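Long-range contacts in purine nucleoside phosphorylase (Schistosoma mansoni, PDB 6B6K), which catalyses the reversible phosphorolysis of purine nucleosides such as inosine and guanosine, giving the free base and ribose 1-phosphate: residues G120-K125 against N246-A251; G192-N197 against C216-M221. All coordinates share one frame; numbering follows the deposited sequence.

Interaction 1: G120-K125 against N246-A251; sequences GGINRK and NSILDA. With CVG (6-methylpyridazin-3-ol), chain I.
Ile248, in the first turn of helix 247-253, sends its two branches to different parts of segment 120-125. With CG1 lying beside the backbone N and opposite the carbonyl carbon (chi1 -66°), Ile248 CG1 comes within 3.5 Å of Ile122 O, and the same CG1 is 4.1 Å from Ile122 CG2. The two isoleucine side chains cross at about a right angle. The other branch, CG2, sits over one face of the Arg124 guanidinium, displaced toward its rim, with Ile248 CG2 3.5 Å from Arg124 NH2. Arg124 reaches this position with its chain extended from CG to NE, and a salt bridge from NH1 to Glu252, on the same helix, helps fix the planar group against the isoleucine.

These residues pack where two neighbouring strands of the phosphorylase sheet end side by side. Strands 112-121 and 236-246 run parallel, Gly121 pairs with Asn246, and the second strand passes straight into a helix. Ser247 N donates to Gly121 O at 2.8 Å, while Ser247 OG turns to Glu203.

Asn246 is the N-cap of that helix. Its CG lies anti to the backbone N (chi1 -169°), and Asn246 OD1 accepts from Leu249 N at 3.0 Å with a fairly straight N-H (161°), plus a weak bond from Ile248 N. The other end of the amide turns to the loop facing the helix start: Asn246 ND2 makes a weak bond of 3.0 Å to Asn123 O and also donates a hydrogen bond to Leu126 O. Asn123 shapes that loop through an Asx turn, Asn123 OD1 accepting from Lys125 N at 2.7 Å, and its ND2 bonds to Asp217.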
loop_
_atom_site.group_PDB
_atom_site.type_symbol
_atom_site.label_atom_id
_atom_site.label_comp_id
_atom_site.label_asym_id
_atom_site.label_seq_id
_atom_site.Cartn_x
_atom_site.Cartn_y
_atom_site.Cartn_z
ATOM N N GLY A 120 -8.480 -2.715 17.937
ATOM C CA GLY A 120 -7.838 -1.839 18.920
ATOM C C GLY A 120 -8.493 -0.462 19.004
ATOM O O GLY A 120 -8.917 0.102 17.990
ATOM N N GLY A 121 -8.556 0.083 20.226
ATOM C CA GLY A 121 -9.115 1.407 20.443
ATOM C C GLY A 121 -8.080 2.499 20.244
ATOM O O GLY A 121 -6.973 2.417 20.773
ATOM N N ILE A 122 -8.453 3.533 19.484
ATOM C CA ILE A 122 -7.645 4.728 19.308
ATOM C C ILE A 122 -8.262 5.932 20.032
ATOM O O ILE A 122 -7.580 6.631 20.774
ATOM C CB ILE A 122 -7.426 5.027 17.801
ATOM C CG1 ILE A 122 -6.800 3.825 17.043
ATOM C CG2 ILE A 122 -6.615 6.265 17.613
ATOM C CD1 ILE A 122 -5.377 3.467 17.447
ATOM N N ASN A 123 -9.553 6.191 19.802
ATOM C CA ASN A 123 -10.255 7.265 20.504
ATOM C C ASN A 123 -10.114 7.095 22.011
ATOM O O ASN A 123 -10.249 5.990 22.550
ATOM C CB ASN A 123 -11.735 7.222 20.105
ATOM C CG ASN A 123 -12.534 8.384 20.669
ATOM O OD1 ASN A 123 -12.518 8.639 21.869
ATOM N ND2 ASN A 123 -13.207 9.119 19.789
ATOM N N ARG A 124 -9.888 8.212 22.708
ATOM C CA ARG A 124 -9.595 8.123 24.134
ATOM C C ARG A 124 -10.808 7.722 24.973
ATOM O O ARG A 124 -10.633 7.287 26.110
ATOM C CB ARG A 124 -8.947 9.422 24.625
ATOM C CG ARG A 124 -7.513 9.578 24.103
ATOM C CD ARG A 124 -6.926 10.940 24.416
ATOM N NE ARG A 124 -5.518 11.048 24.030
ATOM C CZ ARG A 124 -4.506 10.513 24.713
ATOM N NH1 ARG A 124 -4.734 9.795 25.816
ATOM N NH2 ARG A 124 -3.260 10.685 24.283
ATOM N N LYS A 125 -12.026 7.801 24.440
ATOM C CA LYS A 125 -13.178 7.375 25.233
ATOM C C LYS A 125 -13.448 5.870 25.157
ATOM O O LYS A 125 -14.410 5.403 25.779
ATOM C CB LYS A 125 -14.427 8.179 24.847
ATOM C CG LYS A 125 -14.987 7.873 23.478
ATOM C CD LYS A 125 -15.792 9.054 22.932
ATOM C CE LYS A 125 -16.222 8.811 21.487
ATOM N NZ LYS A 125 -16.923 7.508 21.316
ATOM N N ASN A 246 -6.917 -0.152 24.500
ATOM C CA ASN A 246 -6.691 1.193 23.967
ATOM C C ASN A 246 -5.205 1.324 23.636
ATOM O O ASN A 246 -4.361 1.393 24.542
ATOM C CB ASN A 246 -7.147 2.291 24.928
ATOM C CG ASN A 246 -7.169 3.645 24.269
ATOM O OD1 ASN A 246 -6.122 4.212 23.994
ATOM N ND2 ASN A 246 -8.381 4.161 23.972
ATOM N N SER A 247 -4.900 1.353 22.330
ATOM C CA SER A 247 -3.519 1.347 21.862
ATOM C C SER A 247 -2.795 2.628 22.219
ATOM O O SER A 247 -1.564 2.624 22.370
ATOM C CB SER A 247 -3.485 1.144 20.334
ATOM O OG SER A 247 -4.217 -0.004 19.958
ATOM N N ILE A 248 -3.535 3.740 22.349
ATOM C CA ILE A 248 -2.911 5.007 22.704
ATOM C C ILE A 248 -2.464 4.980 24.165
ATOM O O ILE A 248 -1.344 5.381 24.485
ATOM C CB ILE A 248 -3.844 6.196 22.374
ATOM C CG1 ILE A 248 -4.078 6.337 20.857
ATOM C CG2 ILE A 248 -3.287 7.493 22.936
ATOM C CD1 ILE A 248 -2.869 6.766 20.069
ATOM N N LEU A 249 -3.310 4.468 25.072
ATOM C CA LEU A 249 -2.877 4.328 26.463
ATOM C C LEU A 249 -1.700 3.372 26.574
ATOM O O LEU A 249 -0.757 3.630 27.326
ATOM C CB LEU A 249 -4.024 3.839 27.358
ATOM C CG LEU A 249 -5.174 4.802 27.647
ATOM C CD1 LEU A 249 -6.119 4.198 28.684
ATOM C CD2 LEU A 249 -4.673 6.139 28.135
ATOM N N ASP A 250 -1.744 2.252 25.844
ATOM C CA ASP A 250 -0.640 1.300 25.929
ATOM C C ASP A 250 0.667 1.939 25.459
ATOM O O ASP A 250 1.731 1.660 26.013
ATOM C CB ASP A 250 -0.961 0.062 25.084
ATOM C CG ASP A 250 -2.216 -0.689 25.556
ATOM O OD1 ASP A 250 -2.701 -0.469 26.700
ATOM O OD2 ASP A 250 -2.712 -1.523 24.762
ATOM N N ALA A 251 0.603 2.795 24.429
ATOM C CA ALA A 251 1.813 3.498 23.980
ATOM C C ALA A 251 2.358 4.441 25.052
ATOM O O ALA A 251 3.576 4.500 25.278
ATOM C CB ALA A 251 1.505 4.247 22.681
HETATM C C4 CVG I . -6.548 -5.923 16.204
HETATM C C3 CVG I . -6.013 -5.501 15.022
HETATM C C2 CVG I . -5.156 -4.322 14.983
HETATM C C1 CVG I . -6.215 -5.234 17.415
HETATM O O CVG I . -4.567 -3.842 13.797
HETATM N N1 CVG I . -4.871 -3.653 16.166
HETATM N N CVG I . -5.394 -4.104 17.402
HETATM C C CVG I . -6.805 -5.734 18.726
#

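Interaction 2: G192-N197 against C216-M221. With CVG (6-methylpyridazin-3-ol), chain I.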
loop_
_atom_site.group_PDB
_atom_site.type_symbol
_atom_site.label_atom_id
_atom_site.label_comp_id
_atom_site.label_asym_id
_atom_site.label_seq_id
_atom_site.Cartn_x
_atom_site.Cartn_y
_atom_site.Cartn_z
ATOM N N GLY A 192 -18.020 5.047 15.517
ATOM C CA GLY A 192 -16.664 5.449 15.165
ATOM C C GLY A 192 -16.230 5.044 13.768
ATOM O O GLY A 192 -16.887 4.257 13.071
ATOM N N VAL A 193 -15.070 5.592 13.389
ATOM C CA VAL A 193 -14.401 5.356 12.104
ATOM C C VAL A 193 -13.347 4.256 12.270
ATOM O O VAL A 193 -12.483 4.350 13.154
ATOM C CB VAL A 193 -13.734 6.655 11.602
ATOM C CG1 VAL A 193 -12.867 6.394 10.339
ATOM C CG2 VAL A 193 -14.786 7.757 11.349
ATOM N N TYR A 194 -13.381 3.255 11.375
ATOM C CA TYR A 194 -12.486 2.089 11.407
ATOM C C TYR A 194 -11.330 2.241 10.426
ATOM O O TYR A 194 -11.553 2.434 9.225
ATOM C CB TYR A 194 -13.292 0.844 11.043
ATOM C CG TYR A 194 -12.593 -0.516 11.038
ATOM C CD1 TYR A 194 -12.735 -1.382 12.110
ATOM C CD2 TYR A 194 -11.888 -0.967 9.920
ATOM C CE1 TYR A 194 -12.148 -2.640 12.108
ATOM C CE2 TYR A 194 -11.295 -2.242 9.908
ATOM C CZ TYR A 194 -11.441 -3.073 10.999
ATOM O OH TYR A 194 -10.860 -4.320 10.968
ATOM N N ALA A 195 -10.095 2.115 10.936
ATOM C CA ALA A 195 -8.897 2.080 10.091
ATOM C C ALA A 195 -8.566 0.631 9.781
ATOM O O ALA A 195 -8.421 -0.180 10.699
ATOM C CB ALA A 195 -7.688 2.684 10.797
ATOM N N PHE A 196 -8.389 0.326 8.485
ATOM C CA PHE A 196 -7.972 -1.009 8.031
ATOM C C PHE A 196 -6.434 -1.055 7.986
ATOM O O PHE A 196 -5.812 -0.430 7.116
ATOM C CB PHE A 196 -8.603 -1.297 6.670
ATOM C CG PHE A 196 -8.280 -2.665 6.076
ATOM C CD1 PHE A 196 -7.862 -3.750 6.851
ATOM C CD2 PHE A 196 -8.431 -2.868 4.700
ATOM C CE1 PHE A 196 -7.584 -4.997 6.256
ATOM C CE2 PHE A 196 -8.141 -4.092 4.120
ATOM C CZ PHE A 196 -7.710 -5.169 4.886
ATOM N N ASN A 197 -5.829 -1.786 8.952
ATOM C CA ASN A 197 -4.410 -2.176 8.968
ATOM C C ASN A 197 -4.305 -3.552 8.308
ATOM O O ASN A 197 -4.863 -4.529 8.814
ATOM C CB ASN A 197 -3.933 -2.254 10.425
ATOM C CG ASN A 197 -2.555 -2.926 10.591
ATOM O OD1 ASN A 197 -1.710 -2.905 9.692
ATOM N ND2 ASN A 197 -2.352 -3.561 11.778
ATOM N N CYS A 216 -8.989 8.491 13.177
ATOM C CA CYS A 216 -9.468 7.124 13.348
ATOM C C CYS A 216 -9.908 6.881 14.792
ATOM O O CYS A 216 -9.286 7.364 15.747
ATOM C CB CYS A 216 -8.365 6.130 12.972
ATOM S SG CYS A 216 -7.747 6.344 11.309
ATOM N N ASP A 217 -10.977 6.099 14.956
ATOM C CA ASP A 217 -11.436 5.728 16.283
ATOM C C ASP A 217 -11.028 4.320 16.712
ATOM O O ASP A 217 -10.806 4.097 17.903
ATOM C CB ASP A 217 -12.968 5.865 16.381
ATOM C CG ASP A 217 -13.445 7.307 16.121
ATOM O OD1 ASP A 217 -13.107 8.181 16.949
ATOM O OD2 ASP A 217 -14.152 7.562 15.110
ATOM N N VAL A 218 -10.921 3.374 15.769
ATOM C CA VAL A 218 -10.543 1.985 16.034
ATOM C C VAL A 218 -9.685 1.526 14.856
ATOM O O VAL A 218 -9.697 2.134 13.788
ATOM C CB VAL A 218 -11.759 1.037 16.212
ATOM C CG1 VAL A 218 -12.740 1.585 17.254
ATOM C CG2 VAL A 218 -12.504 0.814 14.934
ATOM N N VAL A 219 -8.933 0.432 15.068
ATOM C CA VAL A 219 -8.057 -0.152 14.041
ATOM C C VAL A 219 -8.174 -1.684 14.061
ATOM O O VAL A 219 -8.163 -2.309 15.128
ATOM C CB VAL A 219 -6.595 0.318 14.212
ATOM C CG1 VAL A 219 -6.046 -0.005 15.586
ATOM C CG2 VAL A 219 -5.694 -0.264 13.109
ATOM N N GLY A 220 -8.287 -2.294 12.870
ATOM C CA GLY A 220 -8.325 -3.751 12.782
ATOM C C GLY A 220 -7.866 -4.234 11.415
ATOM O O GLY A 220 -7.564 -3.435 10.514
ATOM N N MET A 221 -7.859 -5.568 11.257
ATOM C CA MET A 221 -7.245 -6.229 10.106
ATOM C C MET A 221 -8.258 -6.945 9.204
ATOM O O MET A 221 -7.871 -7.835 8.427
ATOM C CB MET A 221 -6.196 -7.255 10.580
ATOM C CG MET A 221 -5.105 -6.735 11.459
ATOM S SD MET A 221 -4.065 -8.124 12.072
ATOM C CE MET A 221 -3.169 -7.267 13.355
HETATM C C4 CVG I . -6.548 -5.923 16.204
HETATM C C3 CVG I . -6.013 -5.501 15.022
HETATM C C2 CVG I . -5.156 -4.322 14.983
HETATM C C1 CVG I . -6.215 -5.234 17.415
HETATM O O CVG I . -4.567 -3.842 13.797
HETATM N N1 CVG I . -4.871 -3.653 16.166
HETATM N N CVG I . -5.394 -4.104 17.402
HETATM C C CVG I . -6.805 -5.734 18.726
#
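Tyr194 packs on the partner strand 218-220, and its side chain can be traced outward from the sheet. Tyr194 CB starts 4.0 Å from Val218 CG2, and CG stays close to that same methyl. CG is anti to the backbone N (chi1 -179°), and the ring passes from the Val218 methyl to the Gly220 backbone: Tyr194 CD1 meets Val218 CG2 at 3.6 Å, CE1 reaches the N and CA of Gly220, and Tyr194 CZ is 3.7 Å from Gly220 CA. At the tip, Tyr194 OH packs tightly on Gly220 C, 3.0 Å away, where the glycine has no side chain to obstruct it. The hydroxyl's hydrogen-bonding partner is the backbone N of Ser222.

Behind the ring, strands 189-196 and 218-220 pair in parallel as the two strands of a beta-alpha-beta unit whose connection holds helix 205-213. Val193 O takes two donors, Asp217 N and Val218 N. The Asp217 carboxylate adds to this end of the pairing: Asp217 OD2, through its anti lone pair, accepts from Val193 N at 2.8 Å.

At the far end Asn197 and Met221 run alongside each other toward the bound 6-methylpyridazin-3-ol. Asn197 ND2 donates to the ligand O at 3.0 Å in a nearly straight bond (171°) and also bonds to Thr201 O. Met221 CE packs 3.7 Å from the same ligand oxygen. Across this contact, then, the ligand meets one directional amide donor beside a methionine methyl, so the Asn197 donor probably helps fix the position of the ligand while the methionine mainly supplies shape.

Overall arrangement
Both segments of interaction 2 fall in the chain between the two segments of interaction 1, and in space the centres of the two contacts are about 11 Å apart. Strands 112-121 and 218-220 join them as antiparallel neighbours in one sheet: Gly120 N lies 2.9 Å from Val219 O, and Ile122 N is 2.9 Å from Asp217 O, both probable hydrogen bonds. Both contacts border the ligand. Interaction 1 brings Gly120 N to 3.4 Å from the ring atom N of the pyridazinol, while in interaction 2 Gly220 CA approaches its C3 at 3.7 Å. In this enzyme family the corresponding strand ends line the nucleoside pocket, so the fragment probably marks part of it.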